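Local coordinates for protein lipase (Streptomyces rimosus, PDB 5MAL) that hydrolyses triacylglycerols and other esters, preferring medium-length acyl chains, and also cleaves palmitoyl-CoA, as a secreted serine esterase, at residues V5-S10 with D73-T78. Numbering follows the deposited sequence.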
ATOM      1  N   VAL A   5       3.731   3.754 -14.906  1.00  8.01           N
ATOM      2  CA  VAL A   5       2.532   3.003 -14.551  1.00  8.83           C
ATOM      3  C   VAL A   5       2.475   2.815 -13.049  1.00  9.51           C
ATOM      4  O   VAL A   5       3.413   2.291 -12.444  1.00  8.04           O
ATOM      5  CB  VAL A   5       2.471   1.635 -15.206  1.00  7.02           C
ATOM      6  CG1 VAL A   5       1.181   0.925 -14.791  1.00  7.52           C
ATOM      7  CG2 VAL A   5       2.557   1.771 -16.742  1.00  9.31           C
ATOM      8  N   ALA A   6       1.368   3.237 -12.454  1.00  9.01           N
ATOM      9  CA  ALA A   6       1.189   3.083 -11.019  1.00  4.79           C
ATOM     10  C   ALA A   6       0.133   2.028 -10.742  1.00  7.60           C
ATOM     11  O   ALA A   6      -1.052   2.227 -10.990  1.00  7.25           O
ATOM     12  CB  ALA A   6       0.812   4.400 -10.391  1.00  6.18           C
ATOM     13  N   LEU A   7       0.601   0.902 -10.223  1.00  6.44           N
ATOM     14  CA  LEU A   7      -0.219  -0.263  -9.924  1.00  8.07           C
ATOM     15  C   LEU A   7      -0.531  -0.354  -8.457  1.00  7.78           C
ATOM     16  O   LEU A   7       0.103   0.299  -7.634  1.00  9.04           O
ATOM     17  CB  LEU A   7       0.518  -1.549 -10.298  1.00  7.85           C
ATOM     18  CG  LEU A   7       1.154  -1.611 -11.671  1.00  6.65           C
ATOM     19  CD1 LEU A   7       2.081  -2.794 -11.646  1.00  5.93           C
ATOM     20  CD2 LEU A   7       0.048  -1.762 -12.704  1.00 10.08           C
ATOM     21  N   GLY A   8      -1.468  -1.227  -8.126  1.00  6.83           N
ATOM     22  CA  GLY A   8      -1.612  -1.620  -6.748  1.00  8.57           C
ATOM     23  C   GLY A   8      -2.992  -1.471  -6.175  1.00 10.78           C
ATOM     24  O   GLY A   8      -3.988  -1.437  -6.914  1.00  8.53           O
ATOM     25  N   ASP A   9      -3.039  -1.390  -4.844  1.00  8.38           N
ATOM     26  CA  ASP A   9      -4.297  -1.373  -4.120  1.00  8.77           C
ATOM     27  C   ASP A   9      -4.592   0.027  -3.635  1.00  7.70           C
ATOM     28  O   ASP A   9      -4.152   0.990  -4.238  1.00  8.54           O
ATOM     29  CB  ASP A   9      -4.278  -2.355  -2.958  1.00  8.73           C
ATOM     30  CG  ASP A   9      -3.089  -2.163  -2.039  1.00  8.49           C
ATOM     31  OD1 ASP A   9      -2.522  -1.047  -1.982  1.00  9.55           O
ATOM     32  OD2 ASP A   9      -2.735  -3.140  -1.354  1.00 11.91           O
ATOM     33  N   SER A  10      -5.323   0.127  -2.535  1.00  7.46           N
ATOM     34  CA  SER A  10      -5.863   1.397  -2.103  1.00  8.35           C
ATOM     35  C   SER A  10      -4.780   2.299  -1.533  1.00  9.16           C
ATOM     36  O   SER A  10      -4.964   3.512  -1.447  1.00  8.64           O
ATOM     37  CB  SER A  10      -6.951   1.159  -1.071  1.00  9.33           C
ATOM     38  OG  SER A  10      -6.483   0.222  -0.122  1.00 14.15           O
ATOM     39  N   ASP A  73       8.765   3.352 -18.264  1.00  9.96           N
ATOM     40  CA  ASP A  73      10.007   3.808 -17.625  1.00 10.95           C
ATOM     41  C   ASP A  73      10.005   3.580 -16.128  1.00 11.97           C
ATOM     42  O   ASP A  73      11.054   3.370 -15.509  1.00 14.83           O
ATOM     43  CB  ASP A  73      10.222   5.301 -17.883  1.00 12.03           C
ATOM     44  CG  ASP A  73      10.380   5.610 -19.354  1.00 15.75           C
ATOM     45  OD1 ASP A  73      11.491   5.421 -19.882  1.00 16.15           O
ATOM     46  OD2 ASP A  73       9.382   6.016 -19.982  1.00 16.73           O
ATOM     47  N   LEU A  74       8.824   3.709 -15.540  1.00  8.53           N
ATOM     48  CA  LEU A  74       8.685   3.616 -14.094  1.00  8.26           C
ATOM     49  C   LEU A  74       7.437   2.831 -13.744  1.00  7.29           C
ATOM     50  O   LEU A  74       6.376   3.049 -14.323  1.00  7.70           O
ATOM     51  CB  LEU A  74       8.632   5.015 -13.476  1.00  8.72           C
ATOM     52  CG  LEU A  74       8.423   5.145 -11.964  1.00 10.51           C
ATOM     53  CD1 LEU A  74       9.581   4.518 -11.178  1.00  9.85           C
ATOM     54  CD2 LEU A  74       8.231   6.602 -11.555  1.00  8.28           C
ATOM     55  N   VAL A  75       7.577   1.887 -12.822  1.00  6.59           N
ATOM     56  CA  VAL A  75       6.428   1.191 -12.285  1.00  7.23           C
ATOM     57  C   VAL A  75       6.467   1.315 -10.768  1.00  8.19           C
ATOM     58  O   VAL A  75       7.504   1.079 -10.149  1.00  9.36           O
ATOM     59  CB  VAL A  75       6.408  -0.303 -12.676  1.00  8.06           C
ATOM     60  CG1 VAL A  75       5.240  -1.014 -12.011  1.00  7.48           C
ATOM     61  CG2 VAL A  75       6.349  -0.460 -14.182  1.00  6.76           C
ATOM     62  N   SER A  76       5.351   1.704 -10.172  1.00  6.44           N
ATOM     63  CA  SER A  76       5.248   1.653  -8.719  1.00  6.71           C
ATOM     64  C   SER A  76       4.136   0.697  -8.328  1.00  4.50           C
ATOM     65  O   SER A  76       3.185   0.490  -9.080  1.00  6.33           O
ATOM     66  CB  SER A  76       4.986   3.036  -8.115  1.00  6.74           C
ATOM     67  OG  SER A  76       3.792   3.601  -8.620  1.00  6.81           O
ATOM     68  N   ILE A  77       4.229   0.130  -7.132  1.00  5.41           N
ATOM     69  CA  ILE A  77       3.160  -0.747  -6.691  1.00  8.39           C
ATOM     70  C   ILE A  77       3.156  -0.921  -5.184  1.00  7.82           C
ATOM     71  O   ILE A  77       4.211  -0.968  -4.558  1.00  6.79           O
ATOM     72  CB  ILE A  77       3.268  -2.127  -7.381  1.00  7.47           C
ATOM     73  CG1 ILE A  77       2.039  -2.987  -7.069  1.00  9.91           C
ATOM     74  CG2 ILE A  77       4.590  -2.821  -7.004  1.00  6.32           C
ATOM     75  CD1 ILE A  77       1.924  -4.221  -7.963  1.00 11.01           C
ATOM     76  N   THR A  78       1.956  -0.930  -4.611  1.00  5.59           N
ATOM     77  CA  THR A  78       1.711  -1.522  -3.302  1.00  4.71           C
ATOM     78  C   THR A  78       0.685  -2.611  -3.570  1.00  6.06           C
ATOM     79  O   THR A  78      -0.340  -2.351  -4.166  1.00  7.64           O
ATOM     80  CB  THR A  78       1.171  -0.518  -2.239  1.00  7.87           C
ATOM     81  OG1 THR A  78      -0.052   0.056  -2.701  1.00  7.10           O
ATOM     82  CG2 THR A  78       2.166   0.598  -1.968  1.00  6.22           C
TER
HETATM   83  O   HOH W   1       1.654   2.626  -7.431  1.00  9.23           O
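Leu7 lays its CD1 methyl over CG1 of Val75, 3.6 Å away, while its CB meets CD1 of Ile77, a diagonal overlap of aliphatic branches on one face of two interior parallel strands. Val75 reaches the leucine because its CG1 stands anti to the backbone N (chi1 176°). Beneath this apolar face, Val5 N, Ser76 N and Leu7 N bond in turn to Leu74 O, Val5 O and Ser76 O at 2.8 to 3.0 Å, the alternation expected of parallel strands. The other face is more polar: Ser76 OG passes beside CB of Ala6 and bonds to Tyr4 OH, and a water links it to Leu7 O, which stands 3.8 Å from Thr78 N and takes a hydrogen from the water instead.

One residue past Gly8, Asp9 continues the contact. Its N bonds to Thr78 O, and its OD1 receives Thr78 OG1 at 2.8 Å from above the carboxylate plane, the two side chains meeting nearly at right angles; Thr78 OG1 is also hydrogen-bonded to Ser12 OG. OD1 also caps Tyr11 N, making Asp9 the N-cap, and OD2 bonds to Tyr141 OH. An alanine here would probably leave Tyr11 N without its cap and the Thr78 and Tyr141 hydroxyls without their carboxylate partner, loosening the turn that presents Ser10. Gly8, at phi 127°, adopts a conformation in which a side chain would be jammed against the preceding carbonyl, and a CB would also strike Thr78 O. The Gly-Asp-Ser core of the GDSL-family motif thus joins strand 3-8 to the short helix 10-13 that begins with the nucleophile, Ser10 OG being hydrogen-bonded to His216 NE2. Strands 3-8 and 74-78 are the second and third of a five-stranded parallel sheet, flanked by 46-49 and 135-139, with helix 34-40 packing on the face of Ala6, Ser76 and Thr78.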